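Local coordinates for CBS domain-containing protein (Pyrococcus horikoshii, PDB 2YZQ) that is of unknown function but carries four CBS domains and binds S-adenosylmethionine, consistent with a role in sensing adenosyl ligands, at residues Lys67-Glu75 with Tyr89-Val97; Val109-Phe117 with Asp270-Val278. One frame throughout, in Å; residues are numbered along the deposited sequence.

Interaction 1: Lys67-Glu75 with Tyr89-Val97; sequences KRDVPVVKE and YDYRRVVVV
The carbonyl oxygen of Val73 accepts the N-H of Val97, with N to O 2.9 Å and nearly in line with the C=O bond, and is also approached by the CA-H of Val96, a weaker contact. Val95 is gripped through both of its backbone groups. Its N gives a hydrogen bond to Pro71 O, and its O receives Val73 N at 3.1 Å, in the carbonyl plane, together with a close CA-H from Val72. This is parallel pairing, Val72 beside Val95 and Val73 beside Val96, and it joins the two strands of a beta-alpha-beta unit within a CBS domain: strand 72-74, at the outer side of the sheet, leads through helix 79-89 into strand 93-97. Leu85 and Met86 of that helix pack on the face carrying Val73 and Val94, whose CG2 atoms meet at 4.0 Å. Where the pairing ends, one water bridges Glu75 N and Val97 O.

At the other end Pro71 is a wedge between side chains. Its CB lies 3.4 Å from Tyr89 CD2, its CD touches Tyr91 CD2, and its CG meets Val94 CG1. The same CG comes to 3.1 Å from Arg93 O, a buried carbonyl with no hydrogen-bond partner, and the proline ring offers it only carbon. Beyond it, Lys67 reaches over one face of the Tyr91 ring in a cation-pi contact, NZ 3.6 Å from the ring centroid and displaced toward CD1 and CE1. Setting CG between the backbone N and carbonyl carbon (chi1 57°), with chi2 extended, lays the lysine CD beside the Tyr91 hydroxyl, and the bend at chi3 (-62°) then carries CE and NZ over the ring. Ile47 of strand 44-49 packs against both Lys67 and Tyr91.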
ATOM      1  N   LYS A  67       6.612   2.599 -17.835  1.00 47.94           N
ATOM      2  CA  LYS A  67       6.302   3.981 -17.488  1.00 48.50           C
ATOM      3  C   LYS A  67       7.607   4.723 -17.218  1.00 48.27           C
ATOM      4  O   LYS A  67       8.423   4.284 -16.406  1.00 47.61           O
ATOM      5  CB  LYS A  67       5.383   4.047 -16.260  1.00 49.59           C
ATOM      6  CG  LYS A  67       5.924   3.365 -15.016  1.00 50.32           C
ATOM      7  CD  LYS A  67       5.010   3.602 -13.820  1.00 51.25           C
ATOM      8  CE  LYS A  67       4.917   5.085 -13.486  1.00 51.87           C
ATOM      9  NZ  LYS A  67       4.042   5.357 -12.314  1.00 52.92           N
ATOM     10  N   ARG A  68       7.796   5.845 -17.907  1.00 48.27           N
ATOM     11  CA  ARG A  68       9.015   6.636 -17.780  1.00 48.62           C
ATOM     12  C   ARG A  68       9.039   7.597 -16.596  1.00 47.04           C
ATOM     13  O   ARG A  68      10.075   7.774 -15.957  1.00 46.96           O
ATOM     14  CB  ARG A  68       9.259   7.430 -19.067  1.00 51.10           C
ATOM     15  CG  ARG A  68       8.283   8.579 -19.284  1.00 54.87           C
ATOM     16  CD  ARG A  68       8.578   9.336 -20.569  1.00 58.36           C
ATOM     17  NE  ARG A  68       8.277   8.548 -21.761  1.00 61.17           N
ATOM     18  CZ  ARG A  68       7.060   8.121 -22.088  1.00 62.38           C
ATOM     19  NH1 ARG A  68       6.023   8.407 -21.310  1.00 63.35           N
ATOM     20  NH2 ARG A  68       6.878   7.412 -23.192  1.00 63.74           N
ATOM     21  N   ASP A  69       7.903   8.222 -16.310  1.00 45.50           N
ATOM     22  CA  ASP A  69       7.820   9.179 -15.213  1.00 43.73           C
ATOM     23  C   ASP A  69       7.697   8.502 -13.852  1.00 40.94           C
ATOM     24  O   ASP A  69       6.622   8.479 -13.256  1.00 41.07           O
ATOM     25  CB  ASP A  69       6.631  10.121 -15.430  1.00 46.27           C
ATOM     26  CG  ASP A  69       6.589  11.250 -14.417  1.00 48.02           C
ATOM     27  OD1 ASP A  69       7.559  12.035 -14.361  1.00 48.92           O
ATOM     28  OD2 ASP A  69       5.586  11.352 -13.678  1.00 50.14           O
ATOM     29  N   VAL A  70       8.808   7.954 -13.365  1.00 38.05           N
ATOM     30  CA  VAL A  70       8.828   7.283 -12.069  1.00 34.33           C
ATOM     31  C   VAL A  70       9.668   8.081 -11.075  1.00 31.39           C
ATOM     32  O   VAL A  70      10.705   8.638 -11.431  1.00 30.49           O
ATOM     33  CB  VAL A  70       9.414   5.858 -12.179  1.00 35.14           C
ATOM     34  CG1 VAL A  70       8.590   5.034 -13.154  1.00 35.20           C
ATOM     35  CG2 VAL A  70      10.866   5.923 -12.625  1.00 35.69           C
ATOM     36  N   PRO A  71       9.228   8.146  -9.810  1.00 28.93           N
ATOM     37  CA  PRO A  71       9.974   8.890  -8.792  1.00 26.57           C
ATOM     38  C   PRO A  71      11.344   8.275  -8.512  1.00 24.62           C
ATOM     39  O   PRO A  71      11.472   7.055  -8.386  1.00 22.43           O
ATOM     40  CB  PRO A  71       9.046   8.839  -7.580  1.00 28.14           C
ATOM     41  CG  PRO A  71       8.341   7.533  -7.755  1.00 29.58           C
ATOM     42  CD  PRO A  71       8.023   7.528  -9.230  1.00 28.86           C
ATOM     43  N   VAL A  72      12.361   9.125  -8.427  1.00 23.36           N
ATOM     44  CA  VAL A  72      13.722   8.667  -8.164  1.00 22.36           C
ATOM     45  C   VAL A  72      14.400   9.509  -7.093  1.00 21.71           C
ATOM     46  O   VAL A  72      14.138  10.707  -6.962  1.00 21.50           O
ATOM     47  CB  VAL A  72      14.595   8.717  -9.443  1.00 24.24           C
ATOM     48  CG1 VAL A  72      13.999   7.826 -10.515  1.00 24.89           C
ATOM     49  CG2 VAL A  72      14.711  10.147  -9.937  1.00 26.01           C
ATOM     50  N   VAL A  73      15.274   8.870  -6.321  1.00 19.37           N
ATOM     51  CA  VAL A  73      16.017   9.550  -5.268  1.00 18.97           C
ATOM     52  C   VAL A  73      17.399   8.919  -5.197  1.00 17.97           C
ATOM     53  O   VAL A  73      17.671   7.933  -5.883  1.00 18.62           O
ATOM     54  CB  VAL A  73      15.350   9.377  -3.883  1.00 18.23           C
ATOM     55  CG1 VAL A  73      13.957   9.986  -3.889  1.00 20.03           C
ATOM     56  CG2 VAL A  73      15.281   7.896  -3.519  1.00 18.22           C
ATOM     57  N   LYS A  74      18.264   9.506  -4.380  1.00 19.43           N
ATOM     58  CA  LYS A  74      19.610   8.985  -4.171  1.00 19.41           C
ATOM     59  C   LYS A  74      19.599   8.346  -2.786  1.00 19.24           C
ATOM     60  O   LYS A  74      18.789   8.725  -1.938  1.00 18.68           O
ATOM     61  CB  LYS A  74      20.638  10.112  -4.247  1.00 21.86           C
ATOM     62  CG  LYS A  74      20.805  10.676  -5.651  1.00 27.04           C
ATOM     63  CD  LYS A  74      21.914  11.709  -5.717  1.00 29.87           C
ATOM     64  CE  LYS A  74      22.153  12.156  -7.151  1.00 33.04           C
ATOM     65  NZ  LYS A  74      20.904  12.667  -7.784  1.00 35.46           N
ATOM     66  N   GLU A  75      20.487   7.382  -2.546  1.00 18.56           N
ATOM     67  CA  GLU A  75      20.497   6.696  -1.256  1.00 17.93           C
ATOM     68  C   GLU A  75      20.745   7.586  -0.046  1.00 17.24           C
ATOM     69  O   GLU A  75      20.335   7.246   1.060  1.00 16.19           O
ATOM     70  CB  GLU A  75      21.508   5.537  -1.254  1.00 16.64           C
ATOM     71  CG  GLU A  75      22.973   5.946  -1.199  1.00 19.54           C
ATOM     72  CD  GLU A  75      23.887   4.786  -0.835  1.00 21.26           C
ATOM     73  OE1 GLU A  75      25.124   4.947  -0.917  1.00 24.36           O
ATOM     74  OE2 GLU A  75      23.371   3.714  -0.456  1.00 21.80           O
ATOM     75  N   TYR A  89       3.339  11.642  -6.809  1.00 31.47           N
ATOM     76  CA  TYR A  89       2.984  10.846  -7.978  1.00 31.35           C
ATOM     77  C   TYR A  89       1.976   9.754  -7.649  1.00 30.17           C
ATOM     78  O   TYR A  89       1.594   8.974  -8.521  1.00 29.34           O
ATOM     79  CB  TYR A  89       4.243  10.215  -8.579  1.00 36.75           C
ATOM     80  CG  TYR A  89       5.346  11.212  -8.849  1.00 41.08           C
ATOM     81  CD1 TYR A  89       5.132  12.308  -9.685  1.00 44.59           C
ATOM     82  CD2 TYR A  89       6.598  11.070  -8.259  1.00 44.17           C
ATOM     83  CE1 TYR A  89       6.140  13.239  -9.922  1.00 47.03           C
ATOM     84  CE2 TYR A  89       7.613  11.993  -8.490  1.00 46.58           C
ATOM     85  CZ  TYR A  89       7.378  13.074  -9.321  1.00 47.40           C
ATOM     86  OH  TYR A  89       8.380  13.988  -9.554  1.00 50.05           O
ATOM     87  N   ASP A  90       1.535   9.711  -6.396  1.00 27.81           N
ATOM     88  CA  ASP A  90       0.588   8.695  -5.956  1.00 28.07           C
ATOM     89  C   ASP A  90       1.097   7.344  -6.443  1.00 26.61           C
ATOM     90  O   ASP A  90       0.356   6.547  -7.016  1.00 26.03           O
ATOM     91  CB  ASP A  90      -0.810   8.982  -6.517  1.00 29.44           C
ATOM     92  CG  ASP A  90      -1.867   8.039  -5.968  1.00 32.06           C
ATOM     93  OD1 ASP A  90      -1.845   7.762  -4.750  1.00 33.60           O
ATOM     94  OD2 ASP A  90      -2.728   7.583  -6.752  1.00 34.06           O
ATOM     95  N   TYR A  91       2.386   7.106  -6.215  1.00 25.39           N
ATOM     96  CA  TYR A  91       3.034   5.866  -6.620  1.00 24.36           C
ATOM     97  C   TYR A  91       3.630   5.234  -5.362  1.00 22.54           C
ATOM     98  O   TYR A  91       4.144   5.938  -4.496  1.00 23.46           O
ATOM     99  CB  TYR A  91       4.117   6.166  -7.661  1.00 24.86           C
ATOM    100  CG  TYR A  91       4.548   4.966  -8.470  1.00 26.89           C
ATOM    101  CD1 TYR A  91       3.629   4.241  -9.228  1.00 26.61           C
ATOM    102  CD2 TYR A  91       5.878   4.552  -8.478  1.00 25.32           C
ATOM    103  CE1 TYR A  91       4.026   3.130  -9.973  1.00 29.03           C
ATOM    104  CE2 TYR A  91       6.284   3.449  -9.215  1.00 27.89           C
ATOM    105  CZ  TYR A  91       5.356   2.741  -9.958  1.00 28.68           C
ATOM    106  OH  TYR A  91       5.766   1.643 -10.677  1.00 31.25           O
ATOM    107  N   ARG A  92       3.563   3.909  -5.274  1.00 21.81           N
ATOM    108  CA  ARG A  92       4.026   3.189  -4.089  1.00 20.55           C
ATOM    109  C   ARG A  92       5.499   2.824  -3.985  1.00 21.81           C
ATOM    110  O   ARG A  92       5.886   2.055  -3.106  1.00 20.11           O
ATOM    111  CB  ARG A  92       3.181   1.927  -3.907  1.00 20.88           C
ATOM    112  CG  ARG A  92       1.699   2.212  -3.679  1.00 21.86           C
ATOM    113  CD  ARG A  92       0.892   0.921  -3.612  1.00 20.47           C
ATOM    114  NE  ARG A  92       1.319   0.053  -2.516  1.00 20.57           N
ATOM    115  CZ  ARG A  92       1.055   0.276  -1.233  1.00 19.70           C
ATOM    116  NH1 ARG A  92       0.354   1.346  -0.867  1.00 16.95           N
ATOM    117  NH2 ARG A  92       1.495  -0.573  -0.312  1.00 19.68           N
ATOM    118  N   ARG A  93       6.327   3.361  -4.866  1.00 22.35           N
ATOM    119  CA  ARG A  93       7.744   3.051  -4.783  1.00 23.14           C
ATOM    120  C   ARG A  93       8.591   4.085  -5.483  1.00 22.37           C
ATOM    121  O   ARG A  93       8.106   4.848  -6.317  1.00 21.36           O
ATOM    122  CB  ARG A  93       8.027   1.669  -5.377  1.00 27.40           C
ATOM    123  CG  ARG A  93       7.814   1.572  -6.872  1.00 30.36           C
ATOM    124  CD  ARG A  93       7.878   0.128  -7.337  1.00 35.32           C
ATOM    125  NE  ARG A  93       6.851  -0.693  -6.700  1.00 38.06           N
ATOM    126  CZ  ARG A  93       5.542  -0.489  -6.828  1.00 40.09           C
ATOM    127  NH1 ARG A  93       5.091   0.510  -7.573  1.00 41.35           N
ATOM    128  NH2 ARG A  93       4.681  -1.282  -6.207  1.00 42.06           N
ATOM    129  N   VAL A  94       9.864   4.116  -5.113  1.00 19.77           N
ATOM    130  CA  VAL A  94      10.815   5.030  -5.712  1.00 18.90           C
ATOM    131  C   VAL A  94      12.056   4.220  -6.048  1.00 17.74           C
ATOM    132  O   VAL A  94      12.418   3.296  -5.323  1.00 17.65           O
ATOM    133  CB  VAL A  94      11.210   6.179  -4.748  1.00 20.58           C
ATOM    134  CG1 VAL A  94       9.966   6.955  -4.328  1.00 20.41           C
ATOM    135  CG2 VAL A  94      11.932   5.625  -3.527  1.00 21.21           C
ATOM    136  N   VAL A  95      12.687   4.544  -7.167  1.00 16.48           N
ATOM    137  CA  VAL A  95      13.902   3.851  -7.554  1.00 16.88           C
ATOM    138  C   VAL A  95      15.042   4.705  -7.020  1.00 15.40           C
ATOM    139  O   VAL A  95      15.009   5.933  -7.125  1.00 15.93           O
ATOM    140  CB  VAL A  95      14.027   3.721  -9.091  1.00 18.38           C
ATOM    141  CG1 VAL A  95      15.348   3.038  -9.453  1.00 18.78           C
ATOM    142  CG2 VAL A  95      12.856   2.915  -9.638  1.00 20.68           C
ATOM    143  N   VAL A  96      16.035   4.058  -6.419  1.00 14.44           N
ATOM    144  CA  VAL A  96      17.182   4.763  -5.873  1.00 14.39           C
ATOM    145  C   VAL A  96      18.308   4.620  -6.888  1.00 13.29           C
ATOM    146  O   VAL A  96      18.651   3.508  -7.283  1.00 14.82           O
ATOM    147  CB  VAL A  96      17.636   4.144  -4.539  1.00 13.45           C
ATOM    148  CG1 VAL A  96      18.675   5.032  -3.888  1.00 14.99           C
ATOM    149  CG2 VAL A  96      16.432   3.941  -3.619  1.00 13.69           C
ATOM    150  N   VAL A  97      18.865   5.743  -7.326  1.00 14.66           N
ATOM    151  CA  VAL A  97      19.940   5.701  -8.309  1.00 16.93           C
ATOM    152  C   VAL A  97      21.212   6.337  -7.774  1.00 18.02           C
ATOM    153  O   VAL A  97      21.186   7.069  -6.780  1.00 16.95           O
ATOM    154  CB  VAL A  97      19.542   6.434  -9.618  1.00 17.59           C
ATOM    155  CG1 VAL A  97      18.269   5.829 -10.190  1.00 17.25           C
ATOM    156  CG2 VAL A  97      19.357   7.926  -9.348  1.00 18.38           C
TER
HETATM  157  O   HOH W   1      22.547   6.936  -4.540  1.00 18.45           O

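Interaction 2: Val109-Phe117 with Asp270-Val278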
ATOM      1  N   VAL A 109       6.545   1.583  -0.203  1.00 15.74           N
ATOM      2  CA  VAL A 109       5.775   2.025   0.947  1.00 15.85           C
ATOM      3  C   VAL A 109       5.877   0.919   1.991  1.00 14.69           C
ATOM      4  O   VAL A 109       6.019   1.189   3.183  1.00 14.89           O
ATOM      5  CB  VAL A 109       4.292   2.239   0.579  1.00 16.46           C
ATOM      6  CG1 VAL A 109       3.475   2.469   1.840  1.00 15.57           C
ATOM      7  CG2 VAL A 109       4.160   3.430  -0.353  1.00 18.00           C
ATOM      8  N   GLY A 110       5.817  -0.324   1.523  1.00 15.63           N
ATOM      9  CA  GLY A 110       5.915  -1.466   2.417  1.00 14.66           C
ATOM     10  C   GLY A 110       7.208  -1.440   3.212  1.00 15.21           C
ATOM     11  O   GLY A 110       7.211  -1.711   4.414  1.00 15.38           O
ATOM     12  N   ASP A 111       8.309  -1.109   2.544  1.00 15.71           N
ATOM     13  CA  ASP A 111       9.602  -1.046   3.216  1.00 14.37           C
ATOM     14  C   ASP A 111       9.586  -0.010   4.329  1.00 14.30           C
ATOM     15  O   ASP A 111      10.117  -0.241   5.414  1.00 14.82           O
ATOM     16  CB  ASP A 111      10.723  -0.677   2.238  1.00 14.94           C
ATOM     17  CG  ASP A 111      10.968  -1.736   1.188  1.00 15.28           C
ATOM     18  OD1 ASP A 111      10.875  -2.940   1.507  1.00 16.85           O
ATOM     19  OD2 ASP A 111      11.280  -1.357   0.038  1.00 16.04           O
ATOM     20  N   ILE A 112       8.989   1.144   4.053  1.00 12.83           N
ATOM     21  CA  ILE A 112       8.934   2.203   5.047  1.00 12.91           C
ATOM     22  C   ILE A 112       8.122   1.756   6.260  1.00 14.05           C
ATOM     23  O   ILE A 112       8.509   2.004   7.393  1.00 13.97           O
ATOM     24  CB  ILE A 112       8.346   3.495   4.440  1.00 13.85           C
ATOM     25  CG1 ILE A 112       9.298   4.016   3.356  1.00 14.40           C
ATOM     26  CG2 ILE A 112       8.141   4.542   5.529  1.00 15.06           C
ATOM     27  CD1 ILE A 112       8.846   5.285   2.675  1.00 16.74           C
ATOM     28  N   ILE A 113       7.010   1.074   6.018  1.00 14.19           N
ATOM     29  CA  ILE A 113       6.171   0.596   7.113  1.00 15.47           C
ATOM     30  C   ILE A 113       6.874  -0.466   7.962  1.00 15.04           C
ATOM     31  O   ILE A 113       6.986  -0.329   9.183  1.00 15.34           O
ATOM     32  CB  ILE A 113       4.855  -0.021   6.581  1.00 17.72           C
ATOM     33  CG1 ILE A 113       4.045   1.038   5.830  1.00 22.80           C
ATOM     34  CG2 ILE A 113       4.053  -0.626   7.734  1.00 16.37           C
ATOM     35  CD1 ILE A 113       3.759   2.281   6.625  1.00 24.39           C
ATOM     36  N   ARG A 114       7.352  -1.514   7.303  1.00 16.45           N
ATOM     37  CA  ARG A 114       7.999  -2.635   7.979  1.00 17.31           C
ATOM     38  C   ARG A 114       9.387  -2.394   8.568  1.00 17.28           C
ATOM     39  O   ARG A 114       9.684  -2.859   9.672  1.00 18.18           O
ATOM     40  CB  ARG A 114       8.071  -3.827   7.020  1.00 18.80           C
ATOM     41  CG  ARG A 114       6.712  -4.355   6.581  1.00 24.16           C
ATOM     42  CD  ARG A 114       6.840  -5.317   5.411  1.00 28.01           C
ATOM     43  NE  ARG A 114       7.297  -4.634   4.202  1.00 32.63           N
ATOM     44  CZ  ARG A 114       7.389  -5.206   3.006  1.00 34.80           C
ATOM     45  NH1 ARG A 114       7.057  -6.481   2.849  1.00 36.45           N
ATOM     46  NH2 ARG A 114       7.805  -4.501   1.962  1.00 34.73           N
ATOM     47  N   ARG A 115      10.234  -1.676   7.840  1.00 16.93           N
ATOM     48  CA  ARG A 115      11.602  -1.433   8.291  1.00 16.33           C
ATOM     49  C   ARG A 115      11.817  -0.147   9.067  1.00 17.23           C
ATOM     50  O   ARG A 115      12.808  -0.009   9.784  1.00 17.58           O
ATOM     51  CB  ARG A 115      12.546  -1.447   7.089  1.00 16.88           C
ATOM     52  CG  ARG A 115      12.525  -2.739   6.297  1.00 19.16           C
ATOM     53  CD  ARG A 115      13.280  -2.596   4.979  1.00 20.72           C
ATOM     54  NE  ARG A 115      13.261  -3.845   4.217  1.00 23.89           N
ATOM     55  CZ  ARG A 115      13.679  -3.969   2.961  1.00 22.74           C
ATOM     56  NH1 ARG A 115      14.154  -2.918   2.306  1.00 22.34           N
ATOM     57  NH2 ARG A 115      13.621  -5.151   2.358  1.00 24.51           N
ATOM     58  N   TYR A 116      10.889   0.795   8.936  1.00 16.31           N
ATOM     59  CA  TYR A 116      11.038   2.073   9.611  1.00 14.99           C
ATOM     60  C   TYR A 116       9.981   2.367  10.674  1.00 16.10           C
ATOM     61  O   TYR A 116      10.273   2.331  11.870  1.00 16.56           O
ATOM     62  CB  TYR A 116      11.065   3.185   8.560  1.00 17.13           C
ATOM     63  CG  TYR A 116      11.320   4.564   9.113  1.00 19.99           C
ATOM     64  CD1 TYR A 116      12.476   4.844   9.840  1.00 22.05           C
ATOM     65  CD2 TYR A 116      10.417   5.601   8.885  1.00 22.42           C
ATOM     66  CE1 TYR A 116      12.729   6.122  10.325  1.00 23.81           C
ATOM     67  CE2 TYR A 116      10.661   6.881   9.362  1.00 24.11           C
ATOM     68  CZ  TYR A 116      11.818   7.135  10.081  1.00 24.61           C
ATOM     69  OH  TYR A 116      12.066   8.405  10.553  1.00 27.31           O
ATOM     70  N   PHE A 117       8.750   2.651  10.257  1.00 16.15           N
ATOM     71  CA  PHE A 117       7.714   2.965  11.235  1.00 15.16           C
ATOM     72  C   PHE A 117       7.515   1.887  12.298  1.00 15.31           C
ATOM     73  O   PHE A 117       7.316   2.197  13.469  1.00 16.81           O
ATOM     74  CB  PHE A 117       6.371   3.244  10.541  1.00 14.63           C
ATOM     75  CG  PHE A 117       6.331   4.546   9.782  1.00 16.26           C
ATOM     76  CD1 PHE A 117       6.799   5.723  10.360  1.00 18.03           C
ATOM     77  CD2 PHE A 117       5.801   4.598   8.498  1.00 16.47           C
ATOM     78  CE1 PHE A 117       6.735   6.934   9.667  1.00 18.61           C
ATOM     79  CE2 PHE A 117       5.731   5.802   7.799  1.00 17.49           C
ATOM     80  CZ  PHE A 117       6.200   6.970   8.384  1.00 17.98           C
ATOM     81  N   ASP A 270      -1.312   2.490   4.602  1.00 10.35           N
ATOM     82  CA  ASP A 270       0.127   2.628   4.749  1.00 11.33           C
ATOM     83  C   ASP A 270       0.557   3.932   4.080  1.00 11.64           C
ATOM     84  O   ASP A 270       1.425   4.647   4.579  1.00 12.42           O
ATOM     85  CB  ASP A 270       0.871   1.420   4.133  1.00 12.00           C
ATOM     86  CG  ASP A 270       0.378   1.038   2.732  1.00 14.32           C
ATOM     87  OD1 ASP A 270      -0.351   1.815   2.082  1.00 13.22           O
ATOM     88  OD2 ASP A 270       0.749  -0.066   2.260  1.00 14.12           O
ATOM     89  N   PHE A 271      -0.091   4.249   2.966  1.00 11.71           N
ATOM     90  CA  PHE A 271       0.204   5.455   2.205  1.00 13.15           C
ATOM     91  C   PHE A 271      -0.051   6.716   3.031  1.00 13.49           C
ATOM     92  O   PHE A 271       0.616   7.735   2.850  1.00 14.60           O
ATOM     93  CB  PHE A 271      -0.662   5.487   0.939  1.00 14.86           C
ATOM     94  CG  PHE A 271      -0.059   6.271  -0.194  1.00 19.33           C
ATOM     95  CD1 PHE A 271       1.055   5.785  -0.874  1.00 21.62           C
ATOM     96  CD2 PHE A 271      -0.605   7.488  -0.586  1.00 22.19           C
ATOM     97  CE1 PHE A 271       1.617   6.500  -1.932  1.00 22.03           C
ATOM     98  CE2 PHE A 271      -0.048   8.215  -1.646  1.00 23.09           C
ATOM     99  CZ  PHE A 271       1.066   7.716  -2.318  1.00 24.24           C
ATOM    100  N   ASP A 272      -1.017   6.647   3.943  1.00 12.01           N
ATOM    101  CA  ASP A 272      -1.346   7.799   4.776  1.00 13.12           C
ATOM    102  C   ASP A 272      -0.260   8.067   5.806  1.00 14.14           C
ATOM    103  O   ASP A 272      -0.070   9.202   6.242  1.00 14.62           O
ATOM    104  CB  ASP A 272      -2.685   7.582   5.487  1.00 12.27           C
ATOM    105  CG  ASP A 272      -3.852   7.540   4.523  1.00 12.48           C
ATOM    106  OD1 ASP A 272      -3.950   8.458   3.688  1.00 13.46           O
ATOM    107  OD2 ASP A 272      -4.669   6.596   4.598  1.00 13.11           O
ATOM    108  N   LEU A 273       0.444   7.015   6.203  1.00 14.16           N
ATOM    109  CA  LEU A 273       1.507   7.160   7.185  1.00 15.24           C
ATOM    110  C   LEU A 273       2.689   7.945   6.618  1.00 16.31           C
ATOM    111  O   LEU A 273       3.470   8.524   7.370  1.00 16.88           O
ATOM    112  CB  LEU A 273       1.948   5.777   7.675  1.00 13.86           C
ATOM    113  CG  LEU A 273       0.864   5.041   8.471  1.00 15.07           C
ATOM    114  CD1 LEU A 273       1.370   3.671   8.898  1.00 14.96           C
ATOM    115  CD2 LEU A 273       0.474   5.864   9.691  1.00 16.65           C
ATOM    116  N   LEU A 274       2.805   7.986   5.292  1.00 16.67           N
ATOM    117  CA  LEU A 274       3.893   8.724   4.652  1.00 17.31           C
ATOM    118  C   LEU A 274       3.803  10.208   5.001  1.00 17.71           C
ATOM    119  O   LEU A 274       4.810  10.909   5.056  1.00 17.74           O
ATOM    120  CB  LEU A 274       3.832   8.561   3.133  1.00 18.31           C
ATOM    121  CG  LEU A 274       4.001   7.147   2.571  1.00 18.61           C
ATOM    122  CD1 LEU A 274       3.822   7.182   1.067  1.00 18.55           C
ATOM    123  CD2 LEU A 274       5.377   6.599   2.934  1.00 19.85           C
ATOM    124  N   LYS A 275       2.587  10.682   5.246  1.00 18.16           N
ATOM    125  CA  LYS A 275       2.379  12.084   5.575  1.00 18.55           C
ATOM    126  C   LYS A 275       3.063  12.479   6.881  1.00 18.14           C
ATOM    127  O   LYS A 275       3.343  13.656   7.120  1.00 19.54           O
ATOM    128  CB  LYS A 275       0.881  12.377   5.648  1.00 20.14           C
ATOM    129  CG  LYS A 275       0.145  12.018   4.362  1.00 23.44           C
ATOM    130  CD  LYS A 275      -1.322  12.394   4.434  1.00 26.20           C
ATOM    131  CE  LYS A 275      -2.045  11.627   5.528  1.00 24.69           C
ATOM    132  NZ  LYS A 275      -3.450  12.113   5.658  1.00 32.45           N
ATOM    133  N   VAL A 276       3.323  11.491   7.731  1.00 18.11           N
ATOM    134  CA  VAL A 276       3.985  11.742   9.001  1.00 20.13           C
ATOM    135  C   VAL A 276       5.413  12.236   8.757  1.00 21.55           C
ATOM    136  O   VAL A 276       5.932  13.063   9.508  1.00 21.32           O
ATOM    137  CB  VAL A 276       4.040  10.461   9.856  1.00 20.17           C
ATOM    138  CG1 VAL A 276       4.811  10.720  11.142  1.00 22.56           C
ATOM    139  CG2 VAL A 276       2.627   9.986  10.157  1.00 21.77           C
ATOM    140  N   LEU A 277       6.039  11.725   7.701  1.00 23.63           N
ATOM    141  CA  LEU A 277       7.407  12.102   7.357  1.00 25.27           C
ATOM    142  C   LEU A 277       7.531  13.522   6.811  1.00 28.10           C
ATOM    143  O   LEU A 277       8.626  14.078   6.766  1.00 27.71           O
ATOM    144  CB  LEU A 277       7.983  11.114   6.342  1.00 24.45           C
ATOM    145  CG  LEU A 277       8.370   9.743   6.897  1.00 24.93           C
ATOM    146  CD1 LEU A 277       8.627   8.767   5.760  1.00 23.49           C
ATOM    147  CD2 LEU A 277       9.606   9.889   7.772  1.00 26.72           C
ATOM    148  N   VAL A 278       6.414  14.103   6.392  1.00 31.74           N
ATOM    149  CA  VAL A 278       6.426  15.459   5.858  1.00 34.80           C
ATOM    150  C   VAL A 278       6.417  16.473   6.997  1.00 36.44           C
ATOM    151  O   VAL A 278       7.364  17.284   7.068  1.00 38.29           O
ATOM    152  CB  VAL A 278       5.205  15.717   4.950  1.00 36.25           C
ATOM    153  CG1 VAL A 278       5.242  17.146   4.423  1.00 36.87           C
ATOM    154  CG2 VAL A 278       5.201  14.726   3.797  1.00 36.43           C
TER
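The buried seam between the second and fourth CBS domains brings helix 109-117 against segment 270-278, and no hydrogen bond crosses it. At one end Val109 CG1 sits 3.5 Å from Asp270 CG, while its CG2 approaches the edge of the Phe271 ring at CD1. Asp270 CB packs on Ile113 CG1, and its carboxylate, lying against Val109 CG1, is salt-bridged through OD2 to Arg92. Next along, Ile113 crosses Leu273 at about a right angle, CD1 to CD1 3.6 Å, and Ile112 CD1 meets Leu274 CD2 at 3.7 Å. The helix then widens into a pi-type turn, Phe117 N bonding to Ile112 O, and both Tyr116 and Phe117 point at the partner. With CG opposite its own carbonyl carbon (chi1 -71°), Phe117 slides past Leu273, and its CZ comes 3.3 Å from Leu273 O and 3.8 Å from Leu277 CG. Val240 and Ala244 of helix 240-250 also pack on this ring. Replacing Phe117 by alanine would probably open a gap between Leu273 and Leu277 and leave Leu277 freer to turn. Tyr116 CE2 touches Leu277 CD2 at 3.6 Å, while its hydroxyl is hydrogen-bonded to that of Tyr123.

Overall arrangement
Interactions 1 and 2 have centres 15 Å apart and are joined chiefly through Arg92, in the turn between helix 79-89 and strand 93-97. Its NH2 forms a salt bridge with Asp270 OD2 at 2.7 Å, and its carbonyl O probably accepts a hydrogen bond from Val109 N at 3.0 Å, so one residue meets both segments of interaction 2. Phe271 adds packing on Asp90 and Tyr91. Bound S-adenosylmethionine lies on the Asp270 side: the Asp270 side chain is about 8 Å from it and about 6 Å from that of Gln254, a residue of its binding site. The Arg93 side chain of interaction 1 stands about 10 Å from the same ligand.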